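Local coordinates for trehalose-6-phosphate phosphatase (Neosartorya fumigata, PDB 5DXL), which belongs to the HAD superfamily, with an alpha/beta core domain and a smaller alpha/beta cap, at residues 100-104 with 105-109; 148-151 with 152-156; 157-160 with 161-165; 216-219 with 220-223. All blocks are in the same frame, centred on the assembly; numbering follows the deposited sequence. Where two conformers were deposited one is given.

Overall arrangement
From the N terminus, the chain meets interaction 1 (100-109) where the edge strand 101-103 of the eight-stranded sheet closes into a turn leading to helix 112-125. Interactions 2 and 3 (148-156 and 157-165) follow one another along helix 148-164, their centres about 13 Å apart, beside the four-stranded antiparallel sheet. Interaction 4 (216-223) closes the loop between strand 211-216 of the larger sheet and helix 222-229. Its centre lies about 7 Å from that of the chain. All four are local and in series, so none nests in or crosses another. Interactions 1 and 4 belong to the larger sheet, interactions 2 and 3 to the helix beside the smaller one; apart from 2 and 3, which adjoin in sequence, they do not touch.

Interaction 1: residues 100-104 with 105-109; sequences DWENL and AESSD
With chi1 at -174°, N103 swings its CG to the far side of CB from its own backbone N, which brings OD1 over the first peptides of the turn at A105-S108. The amide oxygen OD1 of N103 accepts the backbone N of E106 at 3.0 Å in a nearly straight bond (168°). The donor stands above the amide plane rather than on a lone pair. A weak bond from A105 N, 3.2 Å from N103 OD1, adds a second grip on the same oxygen. The other half of the amide lies against the E106 chain, N103 ND2 being 3.4 Å from E106 CG, before E106 bends away.

One residue further on, S107 N reaches the backbone O of N103 at 3.0 Å, with the donor in the carbonyl plane. The extended E102 chain brings its carboxylate close to the S107 hydroxyl, but S107 was modelled in two conformers and its proton is not settled, so that link is tentative. The turn is shut by S108, whose OG (2.7 Å) and N (3.0 Å) both bond to A105 O.

Upstream, backbone bonds join E102 to I93 and L104 to C91, while A105 packs on M110 and V137. The geometry is that of an Asx motif headed by N103, running into a type I beta turn from A105 to S108 at the exit of a sheet's edge strand.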
loop_
_atom_site.group_PDB
_atom_site.type_symbol
_atom_site.label_atom_id
_atom_site.label_comp_id
_atom_site.label_asym_id
_atom_site.label_seq_id
_atom_site.Cartn_x
_atom_site.Cartn_y
_atom_site.Cartn_z
ATOM N N ASP A 100 -13.996 -14.361 1.434
ATOM C CA ASP A 100 -14.484 -13.417 2.437
ATOM C C ASP A 100 -13.650 -12.144 2.512
ATOM O O ASP A 100 -12.435 -12.192 2.695
ATOM C CB ASP A 100 -14.518 -14.075 3.818
ATOM C CG ASP A 100 -15.380 -15.326 3.848
ATOM O OD1 ASP A 100 -16.425 -15.349 3.163
ATOM O OD2 ASP A 100 -15.001 -16.287 4.550
ATOM N N TRP A 101 -14.317 -11.008 2.370
ATOM C CA TRP A 101 -13.679 -9.719 2.603
ATOM C C TRP A 101 -13.858 -9.298 4.051
ATOM O O TRP A 101 -14.963 -9.400 4.587
ATOM C CB TRP A 101 -14.278 -8.658 1.698
ATOM C CG TRP A 101 -13.852 -8.738 0.272
ATOM C CD1 TRP A 101 -14.425 -9.481 -0.719
ATOM C CD2 TRP A 101 -12.771 -8.028 -0.330
ATOM N NE1 TRP A 101 -13.763 -9.272 -1.904
ATOM C CE2 TRP A 101 -12.740 -8.385 -1.689
ATOM C CE3 TRP A 101 -11.819 -7.123 0.152
ATOM C CZ2 TRP A 101 -11.802 -7.859 -2.575
ATOM C CZ3 TRP A 101 -10.884 -6.614 -0.724
ATOM C CH2 TRP A 101 -10.883 -6.980 -2.072
ATOM N N GLU A 102 -12.788 -8.827 4.683
ATOM C CA GLU A 102 -12.932 -8.238 6.004
ATOM C C GLU A 102 -12.968 -6.723 5.903
ATOM O O GLU A 102 -12.140 -6.115 5.215
ATOM C CB GLU A 102 -11.810 -8.661 6.947
ATOM C CG GLU A 102 -11.876 -7.877 8.265
ATOM C CD GLU A 102 -11.085 -8.491 9.402
ATOM O OE1 GLU A 102 -10.237 -9.373 9.149
ATOM O OE2 GLU A 102 -11.320 -8.072 10.559
ATOM N N ASN A 103 -13.928 -6.115 6.595
ATOM C CA ASN A 103 -14.025 -4.668 6.685
ATOM C C ASN A 103 -13.261 -4.216 7.917
ATOM O O ASN A 103 -13.774 -4.274 9.034
ATOM C CB ASN A 103 -15.496 -4.232 6.761
ATOM C CG ASN A 103 -15.674 -2.725 6.715
ATOM O OD1 ASN A 103 -14.778 -1.959 7.071
ATOM N ND2 ASN A 103 -16.850 -2.292 6.269
ATOM N N LEU A 104 -12.029 -3.769 7.715
ATOM C CA LEU A 104 -11.153 -3.479 8.840
ATOM C C LEU A 104 -11.582 -2.215 9.577
ATOM O O LEU A 104 -11.281 -2.057 10.764
ATOM C CB LEU A 104 -9.696 -3.365 8.362
ATOM C CG LEU A 104 -9.167 -4.708 7.847
ATOM C CD1 LEU A 104 -7.793 -4.582 7.204
ATOM C CD2 LEU A 104 -9.121 -5.700 8.995
ATOM N N ALA A 105 -12.289 -1.317 8.897
ATOM C CA ALA A 105 -12.806 -0.140 9.560
ATOM C C ALA A 105 -13.877 -0.569 10.539
ATOM O O ALA A 105 -13.833 -0.193 11.706
ATOM C CB ALA A 105 -13.366 0.867 8.557
ATOM N N GLU A 106 -14.816 -1.386 10.062
ATOM C CA GLU A 106 -15.913 -1.814 10.917
ATOM C C GLU A 106 -15.443 -2.738 12.041
ATOM O O GLU A 106 -16.099 -2.825 13.072
ATOM C CB GLU A 106 -17.013 -2.485 10.087
ATOM C CG GLU A 106 -17.932 -1.468 9.422
ATOM C CD GLU A 106 -18.789 -0.720 10.437
ATOM O OE1 GLU A 106 -19.520 -1.398 11.189
ATOM O OE2 GLU A 106 -18.732 0.531 10.489
ATOM N N SER A 107 -14.311 -3.405 11.850
ATOM C CA SER A 107 -13.756 -4.265 12.892
ATOM C C SER A 107 -13.035 -3.476 13.980
ATOM O O SER A 107 -12.603 -4.039 14.978
ATOM C CB SER A 107 -12.807 -5.290 12.283
ATOM O OG SER A 107 -13.492 -6.075 11.331
ATOM N N SER A 108 -12.910 -2.169 13.780
ATOM C CA SER A 108 -12.246 -1.309 14.758
ATOM C C SER A 108 -13.265 -0.487 15.546
ATOM O O SER A 108 -14.406 -0.344 15.136
ATOM C CB SER A 108 -11.251 -0.373 14.063
ATOM O OG SER A 108 -11.907 0.715 13.431
ATOM N N ASP A 109 -12.834 0.075 16.671
ATOM C CA ASP A 109 -13.658 1.014 17.428
ATOM C C ASP A 109 -13.487 2.415 16.843
ATOM O O ASP A 109 -12.456 3.050 17.037
ATOM C CB ASP A 109 -13.265 0.967 18.913
ATOM C CG ASP A 109 -13.958 2.027 19.760
ATOM O OD1 ASP A 109 -14.818 2.781 19.264
ATOM O OD2 ASP A 109 -13.632 2.098 20.967
#

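Interaction 2: residues 148-151 with 152-156; sequences PEYG and AFQAR
Y150 and Q154, one helical turn apart, form the close-packed part of this contact. Q154 bends at chi2 (-76°), with its CG over one face of the tyrosine, 3.8 Å from the centroid of the Y150 ring. The Q154 amide then lies stacked over the CZ-OH end of the tyrosine, its plane within 18° of the ring's. Beneath them runs regular helix bonding, with Q154 N to Y150 O at 2.8 Å and A155 N to G151 O at 2.9 Å. Q154 and A155 also touch W141 of strand 139-142.

The outer side is looser. F153 meets Y150 only obliquely, through Y150 CE1 and F153 CD2 at 3.7 Å, with centroids 5.9 Å apart. On this side water 1 joins E149 O to R156 NH2, accepting from the latter.

Water 2 links the polar ends of the stacked pair, donating to Q154 OE1 at 3.0 Å and lying 2.9 Å from Y150 OH, whereas Y150 OH and Q154 NE2 are not bonded to each other. With NE2 bonded to T127 and OE1 taking a water proton, the two ends of the amide have distinct partners, which probably settles which end is oxygen and restrains its rotation about chi3.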
loop_
_atom_site.group_PDB
_atom_site.type_symbol
_atom_site.label_atom_id
_atom_site.label_comp_id
_atom_site.label_asym_id
_atom_site.label_seq_id
_atom_site.Cartn_x
_atom_site.Cartn_y
_atom_site.Cartn_z
ATOM N N PRO A 148 -5.448 33.000 5.582
ATOM C CA PRO A 148 -4.287 32.102 5.588
ATOM C C PRO A 148 -3.560 32.002 6.932
ATOM O O PRO A 148 -3.320 30.891 7.397
ATOM C CB PRO A 148 -3.383 32.706 4.517
ATOM C CG PRO A 148 -4.337 33.346 3.565
ATOM C CD PRO A 148 -5.437 33.910 4.423
ATOM N N GLU A 149 -3.226 33.129 7.551
ATOM C CA GLU A 149 -2.492 33.077 8.811
ATOM C C GLU A 149 -3.343 32.531 9.955
ATOM O O GLU A 149 -2.874 31.697 10.732
ATOM C CB GLU A 149 -1.960 34.470 9.166
ATOM C CG GLU A 149 -0.881 34.974 8.219
ATOM C CD GLU A 149 -0.785 36.494 8.212
ATOM O OE1 GLU A 149 -0.693 37.097 9.307
ATOM O OE2 GLU A 149 -0.820 37.089 7.114
ATOM N N TYR A 150 -4.582 33.002 10.067
ATOM C CA TYR A 150 -5.440 32.567 11.160
ATOM C C TYR A 150 -5.853 31.115 10.948
ATOM O O TYR A 150 -5.926 30.351 11.898
ATOM C CB TYR A 150 -6.673 33.466 11.304
ATOM C CG TYR A 150 -7.515 33.162 12.530
ATOM C CD1 TYR A 150 -6.975 33.254 13.808
ATOM C CD2 TYR A 150 -8.850 32.798 12.413
ATOM C CE1 TYR A 150 -7.732 32.974 14.931
ATOM C CE2 TYR A 150 -9.630 32.532 13.543
ATOM C CZ TYR A 150 -9.059 32.626 14.799
ATOM O OH TYR A 150 -9.812 32.361 15.935
ATOM N N GLY A 151 -6.101 30.733 9.698
ATOM C CA GLY A 151 -6.382 29.331 9.391
ATOM C C GLY A 151 -5.264 28.404 9.842
ATOM O O GLY A 151 -5.505 27.365 10.484
ATOM N N ALA A 152 -4.032 28.768 9.504
ATOM C CA ALA A 152 -2.877 27.963 9.874
ATOM C C ALA A 152 -2.746 27.879 11.391
ATOM O O ALA A 152 -2.418 26.825 11.937
ATOM C CB ALA A 152 -1.599 28.524 9.257
ATOM N N PHE A 153 -3.009 28.997 12.062
ATOM C CA PHE A 153 -2.975 29.048 13.519
ATOM C C PHE A 153 -4.009 28.112 14.130
ATOM O O PHE A 153 -3.696 27.303 15.011
ATOM C CB PHE A 153 -3.215 30.487 13.994
ATOM C CG PHE A 153 -3.494 30.611 15.469
ATOM C CD1 PHE A 153 -2.503 30.346 16.401
ATOM C CD2 PHE A 153 -4.744 31.017 15.914
ATOM C CE1 PHE A 153 -2.757 30.467 17.757
ATOM C CE2 PHE A 153 -5.008 31.144 17.275
ATOM C CZ PHE A 153 -4.007 30.866 18.193
ATOM N N GLN A 154 -5.238 28.224 13.651
ATOM C CA GLN A 154 -6.318 27.378 14.131
ATOM C C GLN A 154 -5.977 25.907 13.923
ATOM O O GLN A 154 -6.263 25.065 14.770
ATOM C CB GLN A 154 -7.624 27.719 13.415
ATOM C CG GLN A 154 -8.216 29.076 13.798
ATOM C CD GLN A 154 -8.875 29.044 15.163
ATOM O OE1 GLN A 154 -8.194 28.958 16.187
ATOM N NE2 GLN A 154 -10.202 29.105 15.186
ATOM N N ALA A 155 -5.368 25.606 12.784
ATOM C CA ALA A 155 -5.021 24.219 12.480
ATOM C C ALA A 155 -3.931 23.704 13.413
ATOM O O ALA A 155 -4.004 22.568 13.881
ATOM C CB ALA A 155 -4.597 24.089 11.026
ATOM N N ARG A 156 -2.936 24.539 13.717
ATOM C CA ARG A 156 -1.905 24.144 14.677
ATOM C C ARG A 156 -2.522 23.893 16.048
ATOM O O ARG A 156 -2.173 22.927 16.719
ATOM C CB ARG A 156 -0.806 25.209 14.795
ATOM C CG ARG A 156 0.084 25.314 13.577
ATOM C CD ARG A 156 1.300 26.188 13.843
ATOM N NE ARG A 156 0.945 27.571 14.157
ATOM C CZ ARG A 156 0.750 28.518 13.241
ATOM N NH1 ARG A 156 0.854 28.235 11.946
ATOM N NH2 ARG A 156 0.446 29.755 13.615
HETATM O O HOH W 1 -0.219 31.516 11.663
HETATM O O HOH W 2 -8.798 30.951 18.292
#

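Interaction 3: residues 157-160 with 161-165; sequences ECRK and MLEET
M161, a selenomethionine, takes up the helix where E157 left it, its backbone N bonded to E157 O at 3.1 Å, while its side chain leads away from the preceding turn. L162 repeats the step with C158 O (3.0 Å) and turns inward: its CD1 meets C158 SG at 4.0 Å. Both L162 and C158 are buried against F120 of helix 112-125, with L181 and V183 of strand 180-185 also lining this face.

E163 carries the charged contact. Extension of the R159 chain from CG to NE carries NE to E163 OE2 at 2.9 Å in a salt bridge. The bond is bent (139°), and NE meets the carboxylate from above its plane, the two flat groups being turned 60° apart. Water 3 closes a small ring, donating to E163 OE2 at 2.6 Å and accepting from R159 NH2.

E164 crosses K160 obliquely, but its OE2 stays 4.1 Å from K160 NZ, too far for a salt bridge and nearer the lysine's CE. T165 ends the run by bonding its OG1 to M161 O at 2.7 Å. The whole is an amphipathic helix end, with one i to i+4 salt bridge, R159-E163, at the border of the apolar face that packs on the antiparallel sheet of an alpha/beta cap.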
loop_
_atom_site.group_PDB
_atom_site.type_symbol
_atom_site.label_atom_id
_atom_site.label_comp_id
_atom_site.label_asym_id
_atom_site.label_seq_id
_atom_site.Cartn_x
_atom_site.Cartn_y
_atom_site.Cartn_z
ATOM N N GLU A 157 -3.448 24.756 16.458
ATOM C CA GLU A 157 -4.064 24.615 17.772
ATOM C C GLU A 157 -4.959 23.382 17.828
ATOM O O GLU A 157 -4.941 22.626 18.804
ATOM C CB GLU A 157 -4.855 25.876 18.126
ATOM C CG GLU A 157 -3.985 27.136 18.120
ATOM C CD GLU A 157 -2.874 27.079 19.170
ATOM O OE1 GLU A 157 -3.208 27.174 20.366
ATOM O OE2 GLU A 157 -1.677 26.935 18.804
ATOM N N CYS A 158 -5.709 23.161 16.756
ATOM C CA CYS A 158 -6.598 22.009 16.682
ATOM C C CYS A 158 -5.803 20.704 16.649
ATOM O O CYS A 158 -6.166 19.728 17.307
ATOM C CB CYS A 158 -7.499 22.129 15.455
ATOM S SG CYS A 158 -8.685 20.757 15.289
ATOM N N ARG A 159 -4.711 20.699 15.891
ATOM C CA ARG A 159 -3.850 19.531 15.810
ATOM C C ARG A 159 -3.274 19.173 17.173
ATOM O O ARG A 159 -3.295 18.013 17.569
ATOM C CB ARG A 159 -2.718 19.758 14.806
ATOM C CG ARG A 159 -1.782 18.565 14.703
ATOM C CD ARG A 159 -0.684 18.754 13.675
ATOM N NE ARG A 159 0.076 17.511 13.525
ATOM C CZ ARG A 159 0.986 17.294 12.582
ATOM N NH1 ARG A 159 1.263 18.238 11.694
ATOM N NH2 ARG A 159 1.618 16.128 12.525
ATOM N N LYS A 160 -2.765 20.169 17.893
ATOM C CA LYS A 160 -2.200 19.909 19.210
ATOM C C LYS A 160 -3.252 19.286 20.121
ATOM O O LYS A 160 -2.980 18.316 20.832
ATOM C CB LYS A 160 -1.641 21.196 19.831
ATOM C CG LYS A 160 -1.169 21.010 21.260
ATOM C CD LYS A 160 -0.594 22.293 21.848
ATOM C CE LYS A 160 -0.341 22.137 23.341
ATOM N NZ LYS A 160 0.560 23.194 23.877
HETATM N N MSE A 161 -4.465 19.824 20.067
HETATM C CA MSE A 161 -5.562 19.312 20.873
HETATM C C MSE A 161 -5.855 17.844 20.565
HETATM O O MSE A 161 -5.963 17.022 21.476
HETATM C CB MSE A 161 -6.813 20.149 20.656
HETATM C CG MSE A 161 -8.017 19.650 21.405
HETATM SE SE MSE A 161 -9.330 21.074 21.585
HETATM C CE MSE A 161 -8.207 22.336 22.517
ATOM N N LEU A 162 -5.973 17.520 19.280
ATOM C CA LEU A 162 -6.253 16.142 18.867
ATOM C C LEU A 162 -5.138 15.174 19.265
ATOM O O LEU A 162 -5.407 14.041 19.671
ATOM C CB LEU A 162 -6.483 16.082 17.353
ATOM C CG LEU A 162 -7.781 16.774 16.932
ATOM C CD1 LEU A 162 -7.908 16.861 15.424
ATOM C CD2 LEU A 162 -8.992 16.081 17.543
ATOM N N GLU A 163 -3.890 15.611 19.141
ATOM C CA GLU A 163 -2.754 14.757 19.478
ATOM C C GLU A 163 -2.714 14.409 20.964
ATOM O O GLU A 163 -2.313 13.308 21.342
ATOM C CB GLU A 163 -1.439 15.427 19.067
ATOM C CG GLU A 163 -1.195 15.442 17.565
ATOM C CD GLU A 163 -0.045 16.356 17.164
ATOM O OE1 GLU A 163 0.310 17.259 17.951
ATOM O OE2 GLU A 163 0.503 16.171 16.057
ATOM N N GLU A 164 -3.134 15.351 21.800
ATOM C CA GLU A 164 -3.051 15.172 23.245
ATOM C C GLU A 164 -4.272 14.475 23.828
ATOM O O GLU A 164 -4.287 14.118 25.006
ATOM C CB GLU A 164 -2.851 16.525 23.923
ATOM C CG GLU A 164 -1.470 17.103 23.691
ATOM C CD GLU A 164 -1.357 18.548 24.123
ATOM O OE1 GLU A 164 -2.349 19.101 24.648
ATOM O OE2 GLU A 164 -0.268 19.129 23.930
ATOM N N THR A 165 -5.299 14.283 23.008
ATOM C CA THR A 165 -6.532 13.676 23.489
ATOM C C THR A 165 -6.888 12.444 22.662
ATOM O O THR A 165 -6.563 11.314 23.039
ATOM C CB THR A 165 -7.709 14.686 23.463
ATOM O OG1 THR A 165 -7.854 15.237 22.147
ATOM C CG2 THR A 165 -7.456 15.827 24.445
HETATM O O HOH W 3 0.762 13.981 14.662
#

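Interaction 4: residues 216-219 with 220-223; sequences GDDF and TDED
The acidic loop G216-D221, at the C-terminal end of strand 211-216, matches motif IV of the HAD fold, which in relatives lies at the active site. Two of its aspartates, D218 and D221, bind each other's backbone. D218, with chi1 at 70°, folds its CG over the loop, and its OD1 accepts two donors: D221 N at 2.8 Å, nearly along the C-O axis, and T220 OG1 at 2.9 Å, on the syn side of the carboxylate. In return, D218 N gives a straight bond (170°) to D221 OD2 at 3.2 Å, met on the anti side and somewhat out of plane. This reciprocal i, i+3 exchange is the pattern of a capping box.

D221 OD2 also takes a weak bond from D217 N at 2.9 Å, and lies 3.2 Å from the CA of G216, where the lack of a side chain leaves room for the carboxylate. Carboxylates gather here: D218 OD1 and D221 OD2 are 3.1 Å apart, and D26 lies close to D217, D218 and D221, as expected of the acidic site of HAD relatives. K190 forms a salt bridge with D221 OD1. Water 4 ties D218 O to E222 OE2, donating to the latter at 2.7 Å, while T250 and E251 hold the same glutamate's carboxylate.

G216 is still paired with V243, and E222 touches T242, so the loop leads from the parallel part of the large mixed sheet, where strand 211-216 lies between strands 21-25 and 238-243, into helix 222-229.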
loop_
_atom_site.group_PDB
_atom_site.type_symbol
_atom_site.label_atom_id
_atom_site.label_comp_id
_atom_site.label_asym_id
_atom_site.label_seq_id
_atom_site.Cartn_x
_atom_site.Cartn_y
_atom_site.Cartn_z
ATOM N N GLY A 216 6.305 -0.274 -5.737
ATOM C CA GLY A 216 5.389 0.850 -5.628
ATOM C C GLY A 216 6.012 2.107 -6.201
ATOM O O GLY A 216 7.237 2.249 -6.215
ATOM N N ASP A 217 5.166 3.029 -6.658
ATOM C CA ASP A 217 5.654 4.230 -7.332
ATOM C C ASP A 217 5.516 5.512 -6.532
ATOM O O ASP A 217 6.141 6.512 -6.871
ATOM C CB ASP A 217 4.908 4.429 -8.649
ATOM C CG ASP A 217 3.438 4.730 -8.435
ATOM O OD1 ASP A 217 2.790 3.961 -7.702
ATOM O OD2 ASP A 217 2.932 5.720 -9.004
ATOM N N ASP A 218 4.686 5.506 -5.498
ATOM C CA ASP A 218 4.306 6.792 -4.907
ATOM C C ASP A 218 4.774 7.002 -3.470
ATOM O O ASP A 218 5.489 6.180 -2.900
ATOM C CB ASP A 218 2.780 6.991 -5.028
ATOM C CG ASP A 218 1.945 6.069 -4.124
ATOM O OD1 ASP A 218 2.427 5.523 -3.111
ATOM O OD2 ASP A 218 0.747 5.914 -4.434
ATOM N N PHE A 219 4.369 8.136 -2.907
ATOM C CA PHE A 219 4.799 8.554 -1.579
ATOM C C PHE A 219 4.313 7.584 -0.506
ATOM O O PHE A 219 5.042 7.291 0.438
ATOM C CB PHE A 219 4.293 9.980 -1.303
ATOM C CG PHE A 219 4.729 10.548 0.019
ATOM C CD1 PHE A 219 5.966 11.156 0.153
ATOM C CD2 PHE A 219 3.888 10.500 1.122
ATOM C CE1 PHE A 219 6.367 11.693 1.369
ATOM C CE2 PHE A 219 4.284 11.034 2.342
ATOM C CZ PHE A 219 5.525 11.631 2.462
ATOM N N THR A 220 3.096 7.071 -0.663
ATOM C CA THR A 220 2.535 6.126 0.297
ATOM C C THR A 220 3.261 4.782 0.245
ATOM O O THR A 220 3.393 4.090 1.257
ATOM C CB THR A 220 1.012 5.898 0.066
ATOM O OG1 THR A 220 0.792 4.834 -0.873
ATOM C CG2 THR A 220 0.354 7.169 -0.440
ATOM N N ASP A 221 3.735 4.410 -0.939
ATOM C CA ASP A 221 4.452 3.160 -1.100
ATOM C C ASP A 221 5.800 3.173 -0.392
ATOM O O ASP A 221 6.317 2.119 -0.025
ATOM C CB ASP A 221 4.638 2.860 -2.585
ATOM C CG ASP A 221 3.336 2.530 -3.263
ATOM O OD1 ASP A 221 2.455 1.953 -2.595
ATOM O OD2 ASP A 221 3.207 2.837 -4.463
ATOM N N GLU A 222 6.356 4.362 -0.205
ATOM C CA GLU A 222 7.598 4.528 0.549
ATOM C C GLU A 222 7.504 3.900 1.940
ATOM O O GLU A 222 8.490 3.385 2.463
ATOM C CB GLU A 222 7.963 6.014 0.653
ATOM C CG GLU A 222 8.360 6.630 -0.688
ATOM C CD GLU A 222 9.706 6.117 -1.177
ATOM O OE1 GLU A 222 10.638 6.013 -0.353
ATOM O OE2 GLU A 222 9.826 5.806 -2.380
ATOM N N ASP A 223 6.310 3.908 2.526
ATOM C CA ASP A 223 6.148 3.364 3.872
ATOM C C ASP A 223 6.301 1.837 3.879
ATOM O O ASP A 223 6.736 1.260 4.877
ATOM C CB ASP A 223 4.797 3.789 4.463
ATOM C CG ASP A 223 4.774 5.268 4.872
ATOM O OD1 ASP A 223 5.833 5.805 5.283
ATOM O OD2 ASP A 223 3.692 5.892 4.782
HETATM O O HOH W 4 7.956 5.354 -4.272
#